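Local coordinates for protein abietadiene synthase, chloroplastic (Abies grandis, PDB 3S9V) that is a chloroplast enzyme of the terpene synthase family, largely helical and carrying a metal-binding domain of that family, at residues 551-554 with 555-559; 566-569 with 570-574. All coordinates share one frame; numbering follows the deposited sequence.

Interaction 1 of 2, residues 551-554 with 555-559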
ATOM      1  N   LYS A 551     -41.803  17.506  16.552  1.00 22.36           N
ATOM      2  CA  LYS A 551     -42.279  16.532  17.517  1.00 26.25           C
ATOM      3  C   LYS A 551     -43.290  15.553  16.906  1.00 29.50           C
ATOM      4  O   LYS A 551     -43.415  14.413  17.362  1.00 33.33           O
ATOM      5  CB  LYS A 551     -42.903  17.238  18.714  1.00 29.89           C
ATOM      6  CG  LYS A 551     -43.249  16.286  19.833  1.00 44.12           C
ATOM      7  CD  LYS A 551     -44.051  16.953  20.928  1.00 50.49           C
ATOM      8  CE  LYS A 551     -44.545  15.907  21.912  1.00 55.60           C
ATOM      9  NZ  LYS A 551     -45.293  14.817  21.212  1.00 57.17           N
ATOM     10  N   LEU A 552     -44.013  15.993  15.881  1.00 26.22           N
ATOM     11  CA  LEU A 552     -44.977  15.121  15.227  1.00 28.05           C
ATOM     12  C   LEU A 552     -44.211  14.041  14.476  1.00 29.55           C
ATOM     13  O   LEU A 552     -44.611  12.878  14.472  1.00 29.51           O
ATOM     14  CB  LEU A 552     -45.845  15.906  14.240  1.00 28.52           C
ATOM     15  CG  LEU A 552     -46.697  17.053  14.785  1.00 29.00           C
ATOM     16  CD1 LEU A 552     -47.322  17.796  13.613  1.00 32.16           C
ATOM     17  CD2 LEU A 552     -47.769  16.522  15.727  1.00 22.78           C
ATOM     18  N   PHE A 553     -43.106  14.425  13.842  1.00 29.83           N
ATOM     19  CA  PHE A 553     -42.299  13.461  13.103  1.00 30.32           C
ATOM     20  C   PHE A 553     -41.717  12.434  14.078  1.00 31.22           C
ATOM     21  O   PHE A 553     -41.841  11.223  13.876  1.00 34.44           O
ATOM     22  CB  PHE A 553     -41.173  14.176  12.343  1.00 23.26           C
ATOM     23  CG  PHE A 553     -40.557  13.344  11.238  1.00 29.95           C
ATOM     24  CD1 PHE A 553     -39.620  12.350  11.525  1.00 21.01           C
ATOM     25  CD2 PHE A 553     -40.928  13.548   9.906  1.00 33.14           C
ATOM     26  CE1 PHE A 553     -39.064  11.575  10.504  1.00 22.46           C
ATOM     27  CE2 PHE A 553     -40.378  12.776   8.878  1.00 30.37           C
ATOM     28  CZ  PHE A 553     -39.446  11.789   9.180  1.00 27.90           C
ATOM     29  N   THR A 554     -41.093  12.923  15.144  1.00 28.57           N
ATOM     30  CA  THR A 554     -40.497  12.042  16.144  1.00 31.49           C
ATOM     31  C   THR A 554     -41.542  11.089  16.722  1.00 33.62           C
ATOM     32  O   THR A 554     -41.284   9.887  16.889  1.00 31.55           O
ATOM     33  CB  THR A 554     -39.857  12.860  17.291  1.00 25.82           C
ATOM     34  OG1 THR A 554     -38.897  13.769  16.742  1.00 21.40           O
ATOM     35  CG2 THR A 554     -39.154  11.949  18.277  1.00 20.04           C
ATOM     36  N   GLU A 555     -42.723  11.629  17.020  1.00 32.58           N
ATOM     37  CA  GLU A 555     -43.815  10.836  17.578  1.00 31.61           C
ATOM     38  C   GLU A 555     -44.342   9.816  16.569  1.00 29.21           C
ATOM     39  O   GLU A 555     -44.713   8.695  16.935  1.00 28.30           O
ATOM     40  CB  GLU A 555     -44.962  11.750  18.016  1.00 35.48           C
ATOM     41  CG  GLU A 555     -46.201  11.004  18.513  1.00 40.49           C
ATOM     42  CD  GLU A 555     -46.033  10.447  19.914  1.00 53.21           C
ATOM     43  OE1 GLU A 555     -45.065   9.695  20.158  1.00 58.83           O
ATOM     44  OE2 GLU A 555     -46.877  10.764  20.779  1.00 62.45           O
ATOM     45  N   SER A 556     -44.384  10.210  15.302  1.00 27.52           N
ATOM     46  CA  SER A 556     -44.867   9.321  14.252  1.00 30.87           C
ATOM     47  C   SER A 556     -43.970   8.096  14.187  1.00 32.61           C
ATOM     48  O   SER A 556     -44.452   6.969  14.076  1.00 30.51           O
ATOM     49  CB  SER A 556     -44.862  10.026  12.889  1.00 29.34           C
ATOM     50  OG  SER A 556     -45.768  11.119  12.855  1.00 32.45           O
ATOM     51  N   VAL A 557     -42.662   8.325  14.256  1.00 33.39           N
ATOM     52  CA  VAL A 557     -41.690   7.241  14.208  1.00 31.59           C
ATOM     53  C   VAL A 557     -41.836   6.325  15.426  1.00 32.61           C
ATOM     54  O   VAL A 557     -41.678   5.108  15.319  1.00 33.79           O
ATOM     55  CB  VAL A 557     -40.247   7.800  14.154  1.00 31.23           C
ATOM     56  CG1 VAL A 557     -39.249   6.670  14.102  1.00 36.37           C
ATOM     57  CG2 VAL A 557     -40.085   8.695  12.939  1.00 25.33           C
ATOM     58  N   LYS A 558     -42.154   6.906  16.579  1.00 30.58           N
ATOM     59  CA  LYS A 558     -42.319   6.122  17.795  1.00 32.71           C
ATOM     60  C   LYS A 558     -43.518   5.161  17.754  1.00 39.37           C
ATOM     61  O   LYS A 558     -43.393   3.982  18.107  1.00 42.11           O
ATOM     62  CB  LYS A 558     -42.467   7.043  19.005  1.00 33.48           C
ATOM     63  CG  LYS A 558     -42.613   6.281  20.313  1.00 40.66           C
ATOM     64  CD  LYS A 558     -43.110   7.162  21.450  1.00 43.64           C
ATOM     65  CE  LYS A 558     -43.292   6.343  22.721  1.00 44.08           C
ATOM     66  NZ  LYS A 558     -43.914   7.134  23.815  1.00 50.20           N
ATOM     67  N   ARG A 559     -44.683   5.660  17.348  1.00 39.36           N
ATOM     68  CA  ARG A 559     -45.865   4.803  17.288  1.00 42.86           C
ATOM     69  C   ARG A 559     -45.921   4.046  15.953  1.00 41.18           C
ATOM     70  O   ARG A 559     -46.635   3.055  15.815  1.00 41.22           O
ATOM     71  CB  ARG A 559     -47.136   5.636  17.496  1.00 40.98           C
ATOM     72  CG  ARG A 559     -47.268   6.810  16.561  1.00 49.05           C
ATOM     73  CD  ARG A 559     -48.601   7.529  16.724  1.00 51.14           C
ATOM     74  NE  ARG A 559     -48.694   8.327  17.945  1.00 52.85           N
ATOM     75  CZ  ARG A 559     -49.672   9.197  18.188  1.00 53.50           C
ATOM     76  NH1 ARG A 559     -50.635   9.377  17.292  1.00 44.84           N
ATOM     77  NH2 ARG A 559     -49.690   9.894  19.317  1.00 49.35           N
TER

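Interaction 2 of 2, residues 566-569 with 570-574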
ATOM      1  N   ASP A 566     -51.946  14.194   9.299  1.00 43.77           N
ATOM      2  CA  ASP A 566     -52.878  15.293   9.057  1.00 46.56           C
ATOM      3  C   ASP A 566     -52.498  16.568   9.812  1.00 45.59           C
ATOM      4  O   ASP A 566     -52.913  17.661   9.432  1.00 48.05           O
ATOM      5  CB  ASP A 566     -54.303  14.865   9.436  1.00 50.19           C
ATOM      6  CG  ASP A 566     -54.900  13.875   8.444  1.00 58.52           C
ATOM      7  OD1 ASP A 566     -55.848  13.151   8.822  1.00 61.49           O
ATOM      8  OD2 ASP A 566     -54.432  13.829   7.282  1.00 53.70           O
ATOM      9  N   GLN A 567     -51.712  16.429  10.875  1.00 40.67           N
ATOM     10  CA  GLN A 567     -51.287  17.589  11.657  1.00 39.90           C
ATOM     11  C   GLN A 567     -49.928  18.084  11.182  1.00 40.98           C
ATOM     12  O   GLN A 567     -49.335  18.957  11.807  1.00 45.30           O
ATOM     13  CB  GLN A 567     -51.185  17.225  13.140  1.00 30.51           C
ATOM     14  CG  GLN A 567     -52.467  16.682  13.737  1.00 39.70           C
ATOM     15  CD  GLN A 567     -52.302  16.221  15.170  1.00 43.49           C
ATOM     16  OE1 GLN A 567     -51.836  16.973  16.027  1.00 46.76           O
ATOM     17  NE2 GLN A 567     -52.689  14.980  15.440  1.00 43.68           N
ATOM     18  N   MET A 568     -49.446  17.532  10.072  1.00 39.34           N
ATOM     19  CA  MET A 568     -48.134  17.886   9.541  1.00 37.85           C
ATOM     20  C   MET A 568     -48.101  18.912   8.424  1.00 39.81           C
ATOM     21  O   MET A 568     -48.975  18.941   7.558  1.00 39.40           O
ATOM     22  CB  MET A 568     -47.415  16.633   9.024  1.00 36.77           C
ATOM     23  CG  MET A 568     -46.843  15.715  10.086  1.00 37.30           C
ATOM     24  SD  MET A 568     -45.954  14.289   9.374  1.00 26.91           S
ATOM     25  CE  MET A 568     -45.830  13.263  10.861  1.00 13.38           C
ATOM     26  N   PRO A 569     -47.065  19.764   8.427  1.00 39.60           N
ATOM     27  CA  PRO A 569     -46.904  20.789   7.398  1.00 38.18           C
ATOM     28  C   PRO A 569     -46.829  20.048   6.066  1.00 42.17           C
ATOM     29  O   PRO A 569     -46.574  18.839   6.038  1.00 38.51           O
ATOM     30  CB  PRO A 569     -45.565  21.429   7.753  1.00 38.98           C
ATOM     31  CG  PRO A 569     -45.502  21.284   9.238  1.00 38.66           C
ATOM     32  CD  PRO A 569     -46.022  19.887   9.463  1.00 36.63           C
ATOM     33  N   GLN A 570     -47.037  20.772   4.972  1.00 45.41           N
ATOM     34  CA  GLN A 570     -46.995  20.189   3.637  1.00 47.53           C
ATOM     35  C   GLN A 570     -45.762  19.315   3.430  1.00 45.08           C
ATOM     36  O   GLN A 570     -45.866  18.097   3.291  1.00 46.38           O
ATOM     37  CB  GLN A 570     -47.012  21.301   2.583  1.00 55.19           C
ATOM     38  CG  GLN A 570     -46.828  20.811   1.157  1.00 68.23           C
ATOM     39  CD  GLN A 570     -47.943  19.883   0.708  1.00 78.11           C
ATOM     40  OE1 GLN A 570     -47.876  19.295  -0.374  1.00 82.07           O
ATOM     41  NE2 GLN A 570     -48.977  19.750   1.535  1.00 78.99           N
ATOM     42  N   GLN A 571     -44.600  19.957   3.410  1.00 39.19           N
ATOM     43  CA  GLN A 571     -43.323  19.285   3.212  1.00 38.21           C
ATOM     44  C   GLN A 571     -43.033  18.126   4.171  1.00 38.63           C
ATOM     45  O   GLN A 571     -42.566  17.064   3.743  1.00 39.78           O
ATOM     46  CB  GLN A 571     -42.191  20.313   3.304  1.00 36.17           C
ATOM     47  CG  GLN A 571     -42.231  21.363   2.212  1.00 35.89           C
ATOM     48  CD  GLN A 571     -41.907  20.783   0.855  1.00 43.82           C
ATOM     49  OE1 GLN A 571     -40.761  20.420   0.581  1.00 48.00           O
ATOM     50  NE2 GLN A 571     -42.915  20.681  -0.002  1.00 44.73           N
ATOM     51  N   MET A 572     -43.301  18.321   5.458  1.00 33.39           N
ATOM     52  CA  MET A 572     -43.035  17.279   6.445  1.00 32.86           C
ATOM     53  C   MET A 572     -43.839  16.005   6.158  1.00 32.67           C
ATOM     54  O   MET A 572     -43.312  14.895   6.238  1.00 29.66           O
ATOM     55  CB  MET A 572     -43.345  17.800   7.860  1.00 27.98           C
ATOM     56  CG  MET A 572     -42.910  16.869   8.988  1.00 21.14           C
ATOM     57  SD  MET A 572     -43.091  17.533  10.670  1.00 20.62           S
ATOM     58  CE  MET A 572     -43.810  16.150  11.460  1.00 23.23           C
ATOM     59  N   LYS A 573     -45.109  16.178   5.811  1.00 34.69           N
ATOM     60  CA  LYS A 573     -46.005  15.061   5.526  1.00 35.36           C
ATOM     61  C   LYS A 573     -45.427  14.157   4.455  1.00 35.77           C
ATOM     62  O   LYS A 573     -45.367  12.940   4.617  1.00 33.37           O
ATOM     63  CB  LYS A 573     -47.364  15.595   5.068  1.00 42.07           C
ATOM     64  CG  LYS A 573     -48.385  14.536   4.703  1.00 46.75           C
ATOM     65  CD  LYS A 573     -49.686  15.201   4.272  1.00 60.52           C
ATOM     66  CE  LYS A 573     -50.696  14.198   3.740  1.00 64.85           C
ATOM     67  NZ  LYS A 573     -51.925  14.881   3.241  1.00 66.52           N
ATOM     68  N   ILE A 574     -45.016  14.772   3.353  1.00 36.21           N
ATOM     69  CA  ILE A 574     -44.427  14.057   2.236  1.00 37.36           C
ATOM     70  C   ILE A 574     -43.177  13.327   2.721  1.00 38.57           C
ATOM     71  O   ILE A 574     -43.019  12.122   2.501  1.00 38.42           O
ATOM     72  CB  ILE A 574     -44.037  15.049   1.109  1.00 40.34           C
ATOM     73  CG1 ILE A 574     -45.298  15.636   0.471  1.00 42.53           C
ATOM     74  CG2 ILE A 574     -43.172  14.358   0.070  1.00 39.33           C
ATOM     75  CD1 ILE A 574     -45.004  16.727  -0.543  1.00 46.22           C
TER

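Interaction 1 of 2, residues 551-554 with 555-559
Val557 lies one helical turn beyond Phe553, and the two side chains pass at a slant. The valine methyl CG2 sits 3.9 Å from Phe553 CE1 and is equally close to CD1, so it meets the ring obliquely, at its CD1-CE1 side. With CG opposite the backbone N (chi1 -162°), the Phe553 ring is carried towards Val557. The same CG2 of Val557 also rests 3.2 Å from Phe553 O. Beyond the segments, Phe553 forms an edge-to-face pair with Phe576 and packs on Leu537 and Leu540, while Val557 reaches Leu610.

Ser556 turns its hydroxyl back onto its own helix. Its OG, placed beside its own backbone N (chi1 -64°), donates to Leu552 O at 2.7 Å, and Ser556 N donates to the same Leu552 O at 2.8 Å. The two donors arrive from opposite faces of the carbonyl plane, so one oxygen is gripped by two bonds and the buried hydroxyl is satisfied within its own helix.

Glu555 bends at chi2 and accepts from Arg559 NH2 at OE2 (3.3 Å), a salt bridge entering from above the carboxylate plane. Lys551 NZ stays 4.4 Å from Glu555 OE2, too far for a salt bridge, though its charge probably favours the carboxylate.

Spacings of four residues recur throughout: Phe553 with Val557, Leu552 with Ser556, Glu555 with Arg559. This is the pattern of an amphipathic alpha-helix, 547-559, in the all-helical metal-binding domain of a terpene synthase: Leu552, Phe553 and Val557 pack inwards, and Lys551, Glu555, Lys558 and Arg559 form the charged side.

Interaction 2 of 2, residues 566-569 with 570-574
Pro569 O receives the backbone N-H of Lys573 at 3.0 Å between O and N, with an N-H...O angle of 163°. The donor lies nearly on the extension of the carbonyl bond. Pro569 stands at the N-cap of helix 570-594, and this bond closes the first turn. Its extended backbone (psi 163°) leads the loop into that turn, while its ring offers no polar side-chain atom for capping. The beta carbon of Lys573 lies 3.5 Å from the same Pro569 O, and beyond it the lysine chain runs out straight from the helix.

Where loop and helix meet, two methionines cross at about a right angle. Met568 sends its chain out extended beyond CG, and Met572, with CG swung away from its backbone N (chi1 -171°), bends at its last torsion to bring CE across it. The exact placing of that methyl is doubtful, because its approach to Met568 CG is shorter than usual van der Waals contact; its 3.5 Å to Met568 SD shares the doubt. Sounder evidence for the packing is Met572 CG, 4.0 Å from Met568 SD. Pro569 adds a slanting contact, its CD 3.8 Å from Met572 CB.

Lys573 NZ is 4.9 Å from Asp566 OD2, not a salt bridge and at most a weak attraction, probably screened by solvent. Taken together, the chemistry divides in two: a nearly straight backbone bond from Lys573 N to Pro569 O marks the start of the helix, whereas the apolar side is probably stabilised mainly by dispersion among the buried thioether chains, with the partly exposed proline ring at its edge and little directional preference.

In the fold
Interactions 1 and 2 follow one another along the chain: 551-559 closes helix 547-559, and the loop that comes next carries 566-569 into helix 570-594. Their centres are about 12 Å apart, and the two meet directly. Met572 of interaction 2 packs against Leu552 and Phe553 of interaction 1, and Met568 lies against Ser556; the 3.5 Å from Met572 CE to Leu552 CB is doubtful, as are several shorter approaches. Both sit at one end of the elongated chain, with centres about 47 and 51 Å from its centre, yet within the metal-binding domain, where the apolar side of helix 547-559 packs against the end of the loop and the first turn of helix 570-594.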